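Local coordinates for ribose-phosphate pyrophosphokinase (Thermus thermophilus, PDB 7PN0), which catalyses the transfer of diphosphate from ATP to ribose 5-phosphate, yielding 5-phosphoribosyl 1-diphosphate (PRPP) and AMP, at residues Q56-P61 with Y90-R95; V84-P89 with D121-M126; H248-G253 with D271-K276. All blocks are in the same frame, centred on the assembly; numbering follows the deposited sequence.

Contact 1. Residues Q56-P61 with Y90-R95; sequences QSFVPP and YFSYAR. With ADP (adenosine-5'-diphosphate), chain C.
Phe58 and Ser57 meet Tyr90 through two hydrogen bonds that tie together the loops following strands 51-55 and 83-88, neighbours in the parallel sheet of the N-terminal PRTase-like domain. Phe58 N donates to Tyr90 O over 3.0 Å, nearly straight at 167°. The second bond, from Tyr90 N to Ser57 OG, is longer and more bent; that hydroxyl also pairs with Thr272 O. Phe58 is the centre of an inverse gamma turn and has the largest share of the buried surface. Its CB sits 3.2 Å from Ser92 OG. CG stands anti to the carbonyl carbon (chi1 -80°), beside the backbone N; on the ring, Phe58 CD1 lies 3.6 Å from Tyr90 O, while CD2 lies 3.7 Å from CD2 of Tyr93, in the plane of the tyrosine ring at its edge. Phe58 CE1 and CZ meet the rim of Phe91, whose CD1 stands over the centre of the Phe58 ring: a T-shaped stack with the edge of Phe91 on the face of Phe58, planes at 71°. Helices 62-78 and 107-118 supply further packing through Leu66 and Ile111. The hydroxyls of Ser92 and Tyr93 bond to Asn38 and Leu39 of the second subunit, so the loop that carries this contact also faces a subunit interface. The 3-10 turn 92-95 also lines the ADP pocket, with Ser92, Tyr93 and Arg95. Arg95 CB is 3.7 Å from ADP C5, and ADP N3 lies over the face of the Arg95 guanidinium, 3.4 Å from NH2.

Contact 2. Residues V84-P89 with D121-M126; sequences VTAVIP and DRVLTM
Leu124, Val84 and Thr85 bury the most surface where strands 84-88 and 122-126 run side by side in parallel, the two strands of a beta-alpha-beta unit connected through helix 107-118. Leu124 grips the neighbouring strand with both backbone groups: its N donates to Ala86 O (3.0 Å) and its O accepts from Ile88 N (2.9 Å), straddling Val87. Its CG, anti to the backbone N (chi1 175°), sets the side chain alongside that of Val87, where Leu124 CD2 comes to 4.2 Å from Val87 CG1. At the other end Val84 is held twice by Asp121. Val84 O accepts from Asp121 N over 2.7 Å, and Val84 N donates to Asp121 OD2, which it meets on the anti side of the carboxylate. OD1 of that group forms a salt bridge with Lys77. Thr85 shares its face of the sheet with Arg122 and Leu124; its OG1 rests 3.3 Å from Arg122 CD, and its CG2 reaches toward Leu124 CB. The guanidinium itself turns to Asp142 and to Ser80 of the third subunit. Farther along, Thr125 OG1 donates to Ile88 O at 2.7 Å, nearly along the C=O axis.

Contact 3. Residues H248-G253 with D271-K276; sequences HGVYVG and DTCPPK
In the C-terminal, PRTase-like domain, the short strand 248-249 and the turn after it lie against the loop that follows strand 266-270, with His248 and Thr272 joined directly and three waters lying between the two segments. His248 ND1 and Thr272 OG1 are hydrogen-bonded at 2.8 Å, nearly straight at 164°, with the hydroxyl at the edge of the imidazole, near its plane. Through NE2 the same ring bonds to Thr127 O, so His248 connects this loop to the end of the N-terminal sheet. A water extends the network: it accepts from Gly249 N and Cys273 N, both at 2.9 Å, and bonds Thr272 OG1 as well. A second water lies within hydrogen-bonding distance of Gly249 O and Cys273 O, and a third lies between Gly249 O, Pro274 O and Lys276 NZ, so water mediates much of the contact between the backbones. Cys273 CB sits 3.5 Å from Gly249 O, and its SG makes an apolar contact with Val250 CG2 at 4.2 Å. The bare CA of Gly249 lies 3.5 Å above the face of the Tyr251 ring, off its centre toward the rim; strands 266-270 and 281-284 and helix 255-261 also pack on the Tyr251 side chain. Lys276, at the exposed edge, bends at chi4 (74°) to bring NZ back over the turn. NZ comes within 2.9 Å of Val250 O and donates to Tyr251 O, also at 2.9 Å, from above the carbonyl plane, 48° out of it.

How the contacts relate
Contacts 1 and 2 interleave along the chain: strand 83-88 supplies the first segment of contact 2, and the loop after it the second segment of contact 1. Their centres are about 12 Å apart, and Gln56 N probably bonds Val87 O, continuing the sheet pairing into the loop. Contact 3 comes later, in the C-terminal PRTase-like domain, with its centre about 10 Å from that of contact 1 and about 19 Å from that of contact 2. Tyr90 packs on His248, Val250 and Cys273. The loops at the sheet ends of both domains thus converge near the bound ADP, with contact 1 between the other two.

Contact 1. Residues Q56-P61 with Y90-R95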
ATOM      1  N   GLN A  56      13.848   9.733  20.185  1.00 12.60           N
ATOM      2  CA  GLN A  56      13.504   8.644  21.148  1.00 12.25           C
ATOM      3  C   GLN A  56      14.510   7.517  21.014  1.00 12.72           C
ATOM      4  O   GLN A  56      14.698   7.027  19.891  1.00 11.87           O
ATOM      5  CB  GLN A  56      12.094   8.122  20.892  1.00 12.55           C
ATOM      6  CG  GLN A  56      11.629   7.172  21.982  1.00 12.72           C
ATOM      7  CD  GLN A  56      10.978   7.924  23.113  1.00 13.01           C
ATOM      8  OE1 GLN A  56      11.587   8.776  23.771  1.00 14.78           O
ATOM      9  NE2 GLN A  56       9.712   7.644  23.320  1.00 12.90           N
ATOM     10  N   SER A  57      15.144   7.121  22.130  1.00 12.93           N
ATOM     11  CA  SER A  57      16.012   5.921  22.191  1.00 13.22           C
ATOM     12  C   SER A  57      15.218   4.773  22.802  1.00 13.87           C
ATOM     13  O   SER A  57      14.296   5.017  23.616  1.00 13.86           O
ATOM     14  CB  SER A  57      17.307   6.183  22.922  1.00 13.35           C
ATOM     15  OG  SER A  57      18.167   6.927  22.098  1.00 15.52           O
ATOM     16  N   PHE A  58      15.576   3.540  22.426  1.00 14.18           N
ATOM     17  CA  PHE A  58      14.907   2.304  22.875  1.00 14.28           C
ATOM     18  C   PHE A  58      15.556   1.840  24.175  1.00 13.51           C
ATOM     19  O   PHE A  58      16.269   0.841  24.180  1.00 15.58           O
ATOM     20  CB  PHE A  58      15.000   1.242  21.783  1.00 13.89           C
ATOM     21  CG  PHE A  58      14.001   1.415  20.680  1.00 15.19           C
ATOM     22  CD1 PHE A  58      14.027   2.526  19.853  1.00 16.71           C
ATOM     23  CD2 PHE A  58      12.989   0.487  20.497  1.00 17.79           C
ATOM     24  CE1 PHE A  58      13.057   2.727  18.883  1.00 19.13           C
ATOM     25  CE2 PHE A  58      12.048   0.677  19.490  1.00 18.36           C
ATOM     26  CZ  PHE A  58      12.127   1.767  18.654  1.00 17.31           C
ATOM     27  N   VAL A  59      15.296   2.578  25.252  1.00 13.97           N
ATOM     28  CA  VAL A  59      15.791   2.291  26.628  1.00 14.04           C
ATOM     29  C   VAL A  59      14.594   2.023  27.535  1.00 14.96           C
ATOM     30  O   VAL A  59      13.443   2.367  27.210  1.00 14.45           O
ATOM     31  CB  VAL A  59      16.649   3.454  27.159  1.00 15.62           C
ATOM     32  CG1 VAL A  59      17.905   3.669  26.316  1.00 16.36           C
ATOM     33  CG2 VAL A  59      15.854   4.738  27.219  1.00 15.75           C
ATOM     34  N   PRO A  60      14.809   1.354  28.691  1.00 15.33           N
ATOM     35  CA  PRO A  60      13.680   0.971  29.540  1.00 17.21           C
ATOM     36  C   PRO A  60      12.967   2.210  30.055  1.00 17.78           C
ATOM     37  O   PRO A  60      13.641   3.151  30.410  1.00 16.50           O
ATOM     38  CB  PRO A  60      14.298   0.107  30.650  1.00 16.64           C
ATOM     39  CG  PRO A  60      15.593  -0.395  30.033  1.00 15.66           C
ATOM     40  CD  PRO A  60      16.064   0.705  29.110  1.00 15.99           C
ATOM     41  N   PRO A  61      11.610   2.244  30.119  1.00 18.00           N
ATOM     42  CA  PRO A  61      10.727   1.166  29.605  1.00 18.01           C
ATOM     43  C   PRO A  61      10.579   1.181  28.068  1.00 15.31           C
ATOM     44  O   PRO A  61      10.097   2.143  27.498  1.00 14.97           O
ATOM     45  CB  PRO A  61       9.381   1.486  30.280  1.00 18.52           C
ATOM     46  CG  PRO A  61       9.408   2.993  30.418  1.00 19.97           C
ATOM     47  CD  PRO A  61      10.845   3.305  30.784  1.00 20.50           C
ATOM     48  N   TYR A  90      19.514   5.234  19.742  1.00 13.58           N
ATOM     49  CA  TYR A  90      19.790   3.810  20.024  1.00 13.85           C
ATOM     50  C   TYR A  90      18.572   2.964  19.643  1.00 14.70           C
ATOM     51  O   TYR A  90      17.569   3.058  20.298  1.00 15.29           O
ATOM     52  CB  TYR A  90      20.144   3.557  21.477  1.00 15.23           C
ATOM     53  CG  TYR A  90      20.313   2.097  21.848  1.00 15.25           C
ATOM     54  CD1 TYR A  90      21.091   1.242  21.081  1.00 15.54           C
ATOM     55  CD2 TYR A  90      19.640   1.551  22.931  1.00 14.82           C
ATOM     56  CE1 TYR A  90      21.204  -0.113  21.393  1.00 15.87           C
ATOM     57  CE2 TYR A  90      19.750   0.208  23.270  1.00 14.84           C
ATOM     58  CZ  TYR A  90      20.527  -0.629  22.487  1.00 15.50           C
ATOM     59  OH  TYR A  90      20.676  -1.939  22.834  1.00 16.74           O
ATOM     60  N   PHE A  91      18.747   2.121  18.641  1.00 13.66           N
ATOM     61  CA  PHE A  91      17.697   1.226  18.117  1.00 14.48           C
ATOM     62  C   PHE A  91      18.024  -0.176  18.636  1.00 14.13           C
ATOM     63  O   PHE A  91      18.712  -0.928  17.941  1.00 14.58           O
ATOM     64  CB  PHE A  91      17.618   1.291  16.598  1.00 13.67           C
ATOM     65  CG  PHE A  91      16.515   0.456  16.018  1.00 14.19           C
ATOM     66  CD1 PHE A  91      15.310   0.265  16.697  1.00 14.93           C
ATOM     67  CD2 PHE A  91      16.674  -0.180  14.804  1.00 16.26           C
ATOM     68  CE1 PHE A  91      14.280  -0.472  16.147  1.00 15.44           C
ATOM     69  CE2 PHE A  91      15.639  -0.937  14.264  1.00 16.74           C
ATOM     70  CZ  PHE A  91      14.441  -1.065  14.923  1.00 15.86           C
ATOM     71  N   SER A  92      17.578  -0.454  19.861  1.00 14.35           N
ATOM     72  CA  SER A  92      17.924  -1.715  20.584  1.00 13.21           C
ATOM     73  C   SER A  92      17.513  -2.916  19.735  1.00 14.30           C
ATOM     74  O   SER A  92      18.246  -3.941  19.719  1.00 13.38           O
ATOM     75  CB  SER A  92      17.270  -1.745  21.930  1.00 14.12           C
ATOM     76  OG  SER A  92      15.850  -1.875  21.849  1.00 14.31           O
ATOM     77  N   TYR A  93      16.344  -2.831  19.095  1.00 12.22           N
ATOM     78  CA  TYR A  93      15.797  -4.002  18.374  1.00 12.89           C
ATOM     79  C   TYR A  93      16.585  -4.293  17.099  1.00 13.26           C
ATOM     80  O   TYR A  93      16.269  -5.342  16.450  1.00 12.53           O
ATOM     81  CB  TYR A  93      14.298  -3.879  18.123  1.00 12.66           C
ATOM     82  CG  TYR A  93      13.408  -4.210  19.295  1.00 13.69           C
ATOM     83  CD1 TYR A  93      13.157  -5.539  19.639  1.00 14.52           C
ATOM     84  CD2 TYR A  93      12.820  -3.211  20.060  1.00 13.39           C
ATOM     85  CE1 TYR A  93      12.317  -5.883  20.684  1.00 14.04           C
ATOM     86  CE2 TYR A  93      11.980  -3.534  21.110  1.00 13.87           C
ATOM     87  CZ  TYR A  93      11.712  -4.866  21.411  1.00 14.51           C
ATOM     88  OH  TYR A  93      10.919  -5.179  22.464  1.00 14.72           O
ATOM     89  N   ALA A  94      17.624  -3.520  16.771  1.00 12.75           N
ATOM     90  CA  ALA A  94      18.532  -3.896  15.662  1.00 14.33           C
ATOM     91  C   ALA A  94      19.160  -5.262  16.000  1.00 13.77           C
ATOM     92  O   ALA A  94      19.621  -5.931  15.095  1.00 16.32           O
ATOM     93  CB  ALA A  94      19.581  -2.838  15.387  1.00 13.87           C
ATOM     94  N   ARG A  95      19.199  -5.678  17.255  1.00 13.54           N
ATOM     95  CA  ARG A  95      19.786  -6.998  17.605  1.00 15.95           C
ATOM     96  C   ARG A  95      18.870  -8.123  17.121  1.00 15.47           C
ATOM     97  O   ARG A  95      19.317  -9.237  17.018  1.00 16.17           O
ATOM     98  CB  ARG A  95      19.988  -7.121  19.109  1.00 17.71           C
ATOM     99  CG  ARG A  95      21.023  -6.156  19.632  1.00 21.34           C
ATOM    100  CD  ARG A  95      21.306  -6.237  21.124  1.00 24.63           C
ATOM    101  NE  ARG A  95      21.750  -7.572  21.523  1.00 25.82           N
ATOM    102  CZ  ARG A  95      21.998  -7.924  22.786  1.00 27.46           C
ATOM    103  NH1 ARG A  95      21.857  -7.029  23.762  1.00 27.46           N
ATOM    104  NH2 ARG A  95      22.357  -9.170  23.043  1.00 27.54           N
TER
HETATM  105  PB  ADP C 401      24.926 -11.033  17.840  1.00 72.45           P
HETATM  106  O1B ADP C 401      26.038 -10.490  16.932  1.00 64.41           O
HETATM  107  O2B ADP C 401      23.575 -10.436  17.524  1.00 60.93           O
HETATM  108  O3B ADP C 401      25.221 -11.058  19.327  1.00 53.72           O
HETATM  109  PA  ADP C 401      23.611 -13.443  17.663  1.00 75.26           P
HETATM  110  O1A ADP C 401      22.548 -13.002  16.705  1.00 72.25           O
HETATM  111  O2A ADP C 401      24.012 -14.880  17.661  1.00 75.60           O
HETATM  112  O3A ADP C 401      24.919 -12.575  17.419  1.00 62.92           O
HETATM  113  O5' ADP C 401      23.244 -12.951  19.168  1.00 63.96           O
HETATM  114  C5' ADP C 401      21.885 -12.533  19.503  1.00 47.85           C
HETATM  115  C4' ADP C 401      21.488 -13.014  20.886  1.00 41.11           C
HETATM  116  O4' ADP C 401      20.786 -11.928  21.560  1.00 28.56           O
HETATM  117  C3' ADP C 401      20.516 -14.205  20.943  1.00 39.98           C
HETATM  118  O3' ADP C 401      20.512 -15.029  19.781  1.00 41.68           O
HETATM  119  C2' ADP C 401      19.163 -13.504  20.895  1.00 30.60           C
HETATM  120  O2' ADP C 401      18.172 -14.309  21.475  1.00 40.46           O
HETATM  121  C1' ADP C 401      19.421 -12.224  21.686  1.00 26.60           C
HETATM  122  N9  ADP C 401      18.644 -11.080  21.203  1.00 20.25           N
HETATM  123  C8  ADP C 401      17.897 -10.986  20.044  1.00 20.57           C
HETATM  124  N7  ADP C 401      17.270  -9.835  19.912  1.00 16.24           N
HETATM  125  C5  ADP C 401      17.614  -9.137  21.060  1.00 16.25           C
HETATM  126  C6  ADP C 401      17.268  -7.862  21.532  1.00 16.42           C
HETATM  127  N6  ADP C 401      16.496  -7.023  20.841  1.00 16.26           N
HETATM  128  N1  ADP C 401      17.775  -7.454  22.729  1.00 16.78           N
HETATM  129  C2  ADP C 401      18.580  -8.300  23.386  1.00 17.35           C
HETATM  130  N3  ADP C 401      18.986  -9.514  23.029  1.00 18.29           N
HETATM  131  C4  ADP C 401      18.452  -9.896  21.860  1.00 18.99           C

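Contact 2. Residues V84-P89 with D121-M126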
ATOM      1  N   VAL A  84       8.228  14.178   8.682  1.00 12.62           N
ATOM      2  CA  VAL A  84       8.494  13.625  10.037  1.00 12.64           C
ATOM      3  C   VAL A  84       9.679  12.652   9.988  1.00 13.56           C
ATOM      4  O   VAL A  84       9.626  11.672   9.249  1.00 11.75           O
ATOM      5  CB  VAL A  84       7.237  12.965  10.621  1.00 12.76           C
ATOM      6  CG1 VAL A  84       7.539  12.332  11.963  1.00 12.63           C
ATOM      7  CG2 VAL A  84       6.099  13.941  10.753  1.00 12.82           C
ATOM      8  N   THR A  85      10.725  12.958  10.760  1.00 13.00           N
ATOM      9  CA  THR A  85      11.894  12.076  10.925  1.00 12.81           C
ATOM     10  C   THR A  85      11.871  11.476  12.328  1.00 12.52           C
ATOM     11  O   THR A  85      11.814  12.272  13.333  1.00 13.09           O
ATOM     12  CB  THR A  85      13.189  12.850  10.683  1.00 13.25           C
ATOM     13  OG1 THR A  85      13.172  13.403   9.357  1.00 12.61           O
ATOM     14  CG2 THR A  85      14.405  11.987  10.945  1.00 12.95           C
ATOM     15  N   ALA A  86      12.001  10.156  12.411  1.00 12.26           N
ATOM     16  CA  ALA A  86      12.249   9.435  13.668  1.00 12.97           C
ATOM     17  C   ALA A  86      13.751   9.532  13.923  1.00 13.02           C
ATOM     18  O   ALA A  86      14.520   8.889  13.228  1.00 12.44           O
ATOM     19  CB  ALA A  86      11.804   8.002  13.637  1.00 14.45           C
ATOM     20  N   VAL A  87      14.127  10.301  14.930  1.00 12.50           N
ATOM     21  CA  VAL A  87      15.527  10.332  15.419  1.00 11.87           C
ATOM     22  C   VAL A  87      15.631   9.301  16.538  1.00 12.02           C
ATOM     23  O   VAL A  87      15.080   9.503  17.615  1.00 12.51           O
ATOM     24  CB  VAL A  87      15.964  11.733  15.852  1.00 12.01           C
ATOM     25  CG1 VAL A  87      17.408  11.696  16.281  1.00 12.42           C
ATOM     26  CG2 VAL A  87      15.742  12.738  14.725  1.00 12.74           C
ATOM     27  N   ILE A  88      16.306   8.211  16.250  1.00 11.72           N
ATOM     28  CA  ILE A  88      16.377   7.024  17.137  1.00 12.35           C
ATOM     29  C   ILE A  88      17.851   6.820  17.395  1.00 13.10           C
ATOM     30  O   ILE A  88      18.510   6.059  16.691  1.00 13.69           O
ATOM     31  CB  ILE A  88      15.748   5.768  16.492  1.00 12.71           C
ATOM     32  CG1 ILE A  88      14.316   6.052  16.039  1.00 13.56           C
ATOM     33  CG2 ILE A  88      15.843   4.608  17.459  1.00 13.09           C
ATOM     34  CD1 ILE A  88      13.688   4.889  15.280  1.00 14.52           C
ATOM     35  N   PRO A  89      18.413   7.487  18.417  1.00 13.79           N
ATOM     36  CA  PRO A  89      19.857   7.408  18.644  1.00 13.44           C
ATOM     37  C   PRO A  89      20.303   5.984  18.976  1.00 15.12           C
ATOM     38  O   PRO A  89      21.323   5.572  18.443  1.00 16.56           O
ATOM     39  CB  PRO A  89      20.115   8.394  19.790  1.00 12.66           C
ATOM     40  CG  PRO A  89      18.953   9.310  19.736  1.00 13.45           C
ATOM     41  CD  PRO A  89      17.758   8.472  19.295  1.00 12.76           C
ATOM     42  N   ASP A 121       8.761   9.519   7.789  1.00 14.21           N
ATOM     43  CA  ASP A 121       9.242   9.731   6.403  1.00 13.66           C
ATOM     44  C   ASP A 121      10.700   9.312   6.297  1.00 13.63           C
ATOM     45  O   ASP A 121      11.169   9.090   5.180  1.00 12.81           O
ATOM     46  CB  ASP A 121       9.044  11.182   5.994  1.00 15.15           C
ATOM     47  CG  ASP A 121       7.594  11.587   5.965  1.00 16.27           C
ATOM     48  OD1 ASP A 121       6.804  10.847   5.272  1.00 14.61           O
ATOM     49  OD2 ASP A 121       7.286  12.701   6.487  1.00 14.62           O
ATOM     50  N   ARG A 122      11.395   9.242   7.423  1.00 13.81           N
ATOM     51  CA  ARG A 122      12.858   9.115   7.454  1.00 14.05           C
ATOM     52  C   ARG A 122      13.244   8.655   8.839  1.00 12.07           C
ATOM     53  O   ARG A 122      12.499   8.875   9.804  1.00 12.23           O
ATOM     54  CB  ARG A 122      13.675  10.416   7.274  1.00 15.41           C
ATOM     55  CG  ARG A 122      13.229  11.414   6.232  1.00 18.58           C
ATOM     56  CD  ARG A 122      14.153  12.620   6.260  1.00 18.61           C
ATOM     57  NE  ARG A 122      15.529  12.208   6.039  1.00 20.89           N
ATOM     58  CZ  ARG A 122      16.021  11.817   4.857  1.00 21.35           C
ATOM     59  NH1 ARG A 122      17.272  11.442   4.776  1.00 19.14           N
ATOM     60  NH2 ARG A 122      15.290  11.861   3.746  1.00 23.32           N
ATOM     61  N   VAL A 123      14.451   8.120   8.942  1.00 11.61           N
ATOM     62  CA  VAL A 123      15.043   7.730  10.242  1.00 12.06           C
ATOM     63  C   VAL A 123      16.446   8.327  10.254  1.00 11.06           C
ATOM     64  O   VAL A 123      17.085   8.356   9.204  1.00 12.86           O
ATOM     65  CB  VAL A 123      15.087   6.203  10.464  1.00 12.23           C
ATOM     66  CG1 VAL A 123      15.861   5.813  11.687  1.00 12.96           C
ATOM     67  CG2 VAL A 123      13.702   5.631  10.568  1.00 14.32           C
ATOM     68  N   LEU A 124      16.870   8.748  11.427  1.00 11.74           N
ATOM     69  CA  LEU A 124      18.254   9.189  11.748  1.00 12.66           C
ATOM     70  C   LEU A 124      18.694   8.372  12.950  1.00 12.30           C
ATOM     71  O   LEU A 124      17.988   8.441  13.957  1.00 12.91           O
ATOM     72  CB  LEU A 124      18.288  10.697  12.057  1.00 12.59           C
ATOM     73  CG  LEU A 124      19.648  11.240  12.518  1.00 12.13           C
ATOM     74  CD1 LEU A 124      20.707  10.951  11.477  1.00 12.08           C
ATOM     75  CD2 LEU A 124      19.545  12.730  12.868  1.00 12.04           C
ATOM     76  N   THR A 125      19.784   7.610  12.825  1.00 11.47           N
ATOM     77  CA  THR A 125      20.185   6.681  13.896  1.00 11.79           C
ATOM     78  C   THR A 125      21.702   6.623  13.943  1.00 12.36           C
ATOM     79  O   THR A 125      22.349   7.153  13.058  1.00 14.23           O
ATOM     80  CB  THR A 125      19.485   5.321  13.745  1.00 11.97           C
ATOM     81  OG1 THR A 125      19.734   4.497  14.876  1.00 12.41           O
ATOM     82  CG2 THR A 125      19.886   4.543  12.513  1.00 11.93           C
ATOM     83  N   MET A 126      22.230   5.871  14.893  1.00 14.62           N
ATOM     84  CA  MET A 126      23.699   5.766  15.056  1.00 14.26           C
ATOM     85  C   MET A 126      24.032   4.328  15.428  1.00 13.00           C
ATOM     86  O   MET A 126      23.305   3.735  16.213  1.00 13.95           O
ATOM     87  CB  MET A 126      24.228   6.739  16.104  1.00 14.51           C
ATOM     88  CG  MET A 126      25.705   6.554  16.426  1.00 15.02           C
ATOM     89  SD  MET A 126      26.290   7.832  17.603  1.00 16.83           S
ATOM     90  CE  MET A 126      26.571   9.199  16.493  1.00 15.88           C
TER

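Contact 3. Residues H248-G253 with D271-K276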
ATOM      1  N   HIS A 248      26.679   2.648  22.456  1.00 14.01           N
ATOM      2  CA  HIS A 248      25.447   2.617  23.270  1.00 15.18           C
ATOM      3  C   HIS A 248      25.775   2.064  24.654  1.00 15.33           C
ATOM      4  O   HIS A 248      26.113   0.846  24.771  1.00 16.34           O
ATOM      5  CB  HIS A 248      24.370   1.793  22.565  1.00 14.13           C
ATOM      6  CG  HIS A 248      24.171   2.171  21.132  1.00 13.86           C
ATOM      7  ND1 HIS A 248      23.695   3.413  20.763  1.00 14.76           N
ATOM      8  CD2 HIS A 248      24.294   1.448  19.994  1.00 14.36           C
ATOM      9  CE1 HIS A 248      23.584   3.463  19.449  1.00 13.71           C
ATOM     10  NE2 HIS A 248      23.964   2.282  18.940  1.00 15.36           N
ATOM     11  N   GLY A 249      25.673   2.937  25.646  1.00 18.05           N
ATOM     12  CA  GLY A 249      25.887   2.619  27.062  1.00 17.44           C
ATOM     13  C   GLY A 249      24.558   2.292  27.664  1.00 18.06           C
ATOM     14  O   GLY A 249      23.916   3.184  28.269  1.00 18.60           O
ATOM     15  N   VAL A 250      24.119   1.055  27.439  1.00 17.36           N
ATOM     16  CA  VAL A 250      22.759   0.639  27.836  1.00 18.06           C
ATOM     17  C   VAL A 250      22.778   0.311  29.352  1.00 17.61           C
ATOM     18  O   VAL A 250      21.908   0.823  30.087  1.00 16.18           O
ATOM     19  CB  VAL A 250      22.272  -0.512  26.948  1.00 18.96           C
ATOM     20  CG1 VAL A 250      20.837  -0.841  27.284  1.00 18.72           C
ATOM     21  CG2 VAL A 250      22.462  -0.217  25.461  1.00 19.15           C
ATOM     22  N   TYR A 251      23.796  -0.400  29.828  1.00 19.37           N
ATOM     23  CA  TYR A 251      24.137  -0.507  31.286  1.00 19.51           C
ATOM     24  C   TYR A 251      22.923  -1.010  32.081  1.00 20.02           C
ATOM     25  O   TYR A 251      22.364  -0.313  32.956  1.00 18.25           O
ATOM     26  CB  TYR A 251      24.624   0.847  31.805  1.00 18.32           C
ATOM     27  CG  TYR A 251      25.871   1.384  31.156  1.00 17.53           C
ATOM     28  CD1 TYR A 251      26.968   0.581  30.913  1.00 17.21           C
ATOM     29  CD2 TYR A 251      25.983   2.728  30.848  1.00 16.14           C
ATOM     30  CE1 TYR A 251      28.160   1.105  30.437  1.00 18.00           C
ATOM     31  CE2 TYR A 251      27.143   3.251  30.314  1.00 17.42           C
ATOM     32  CZ  TYR A 251      28.235   2.442  30.097  1.00 17.01           C
ATOM     33  OH  TYR A 251      29.386   2.970  29.585  1.00 19.58           O
ATOM     34  N   VAL A 252      22.470  -2.215  31.743  1.00 19.89           N
ATOM     35  CA  VAL A 252      21.306  -2.857  32.398  1.00 19.99           C
ATOM     36  C   VAL A 252      21.793  -4.019  33.281  1.00 21.98           C
ATOM     37  O   VAL A 252      22.934  -4.508  33.102  1.00 21.89           O
ATOM     38  CB  VAL A 252      20.251  -3.277  31.359  1.00 19.91           C
ATOM     39  CG1 VAL A 252      19.559  -2.060  30.786  1.00 21.16           C
ATOM     40  CG2 VAL A 252      20.846  -4.153  30.256  1.00 19.83           C
ATOM     41  N   GLY A 253      20.941  -4.426  34.223  1.00 24.06           N
ATOM     42  CA  GLY A 253      21.169  -5.558  35.149  1.00 25.93           C
ATOM     43  C   GLY A 253      22.489  -5.380  35.903  1.00 24.85           C
ATOM     44  O   GLY A 253      22.721  -4.347  36.518  1.00 29.26           O
ATOM     45  N   ASP A 271      26.021   9.301  24.618  1.00 14.98           N
ATOM     46  CA  ASP A 271      24.780   9.617  25.346  1.00 15.57           C
ATOM     47  C   ASP A 271      23.589   9.268  24.447  1.00 14.71           C
ATOM     48  O   ASP A 271      22.518   9.830  24.655  1.00 12.34           O
ATOM     49  CB  ASP A 271      24.778  11.060  25.861  1.00 17.43           C
ATOM     50  CG  ASP A 271      25.136  12.154  24.864  1.00 17.70           C
ATOM     51  OD1 ASP A 271      25.411  11.840  23.689  1.00 15.13           O
ATOM     52  OD2 ASP A 271      25.137  13.340  25.280  1.00 20.00           O
ATOM     53  N   THR A 272      23.730   8.355  23.484  1.00 14.41           N
ATOM     54  CA  THR A 272      22.523   7.858  22.743  1.00 14.27           C
ATOM     55  C   THR A 272      21.486   7.347  23.758  1.00 14.47           C
ATOM     56  O   THR A 272      20.251   7.467  23.521  1.00 13.99           O
ATOM     57  CB  THR A 272      22.852   6.740  21.737  1.00 13.83           C
ATOM     58  OG1 THR A 272      23.533   5.696  22.412  1.00 12.99           O
ATOM     59  CG2 THR A 272      23.673   7.169  20.548  1.00 14.19           C
ATOM     60  N   CYS A 273      21.971   6.752  24.846  1.00 13.85           N
ATOM     61  CA  CYS A 273      21.198   6.346  26.034  1.00 16.14           C
ATOM     62  C   CYS A 273      21.622   7.241  27.183  1.00 17.85           C
ATOM     63  O   CYS A 273      22.789   7.628  27.258  1.00 18.68           O
ATOM     64  CB  CYS A 273      21.497   4.906  26.425  1.00 15.48           C
ATOM     65  SG  CYS A 273      21.206   3.765  25.044  1.00 17.97           S
ATOM     66  N   PRO A 274      20.695   7.613  28.076  1.00 19.83           N
ATOM     67  CA  PRO A 274      21.039   8.496  29.196  1.00 20.87           C
ATOM     68  C   PRO A 274      22.139   7.850  30.027  1.00 19.00           C
ATOM     69  O   PRO A 274      22.009   6.701  30.427  1.00 20.06           O
ATOM     70  CB  PRO A 274      19.742   8.597  29.999  1.00 20.88           C
ATOM     71  CG  PRO A 274      18.671   8.367  28.958  1.00 21.38           C
ATOM     72  CD  PRO A 274      19.249   7.352  27.996  1.00 20.60           C
ATOM     73  N   PRO A 275      23.286   8.523  30.247  1.00 18.69           N
ATOM     74  CA  PRO A 275      24.370   7.915  31.023  1.00 19.75           C
ATOM     75  C   PRO A 275      23.954   7.578  32.457  1.00 21.14           C
ATOM     76  O   PRO A 275      23.078   8.251  33.028  1.00 21.80           O
ATOM     77  CB  PRO A 275      25.461   9.003  31.008  1.00 19.37           C
ATOM     78  CG  PRO A 275      25.171   9.772  29.757  1.00 18.86           C
ATOM     79  CD  PRO A 275      23.663   9.821  29.694  1.00 18.32           C
ATOM     80  N   LYS A 276      24.574   6.534  33.001  1.00 22.83           N
ATOM     81  CA  LYS A 276      24.418   6.139  34.409  1.00 22.56           C
ATOM     82  C   LYS A 276      25.694   6.575  35.144  1.00 24.03           C
ATOM     83  O   LYS A 276      26.792   6.460  34.567  1.00 25.17           O
ATOM     84  CB  LYS A 276      24.136   4.642  34.478  1.00 23.20           C
ATOM     85  CG  LYS A 276      22.771   4.247  33.908  1.00 24.17           C
ATOM     86  CD  LYS A 276      22.260   2.926  34.427  1.00 27.22           C
ATOM     87  CE  LYS A 276      20.893   2.581  33.873  1.00 27.37           C
ATOM     88  NZ  LYS A 276      20.997   2.178  32.459  1.00 28.91           N
TER
HETATM   89  O   HOH W   1      24.629   5.564  24.983  1.00 13.53           O
HETATM   90  O   HOH W   2      24.781   5.854  28.501  1.00 18.48           O
HETATM   91  O   HOH W   3      22.241   4.103  30.401  1.00 23.22           O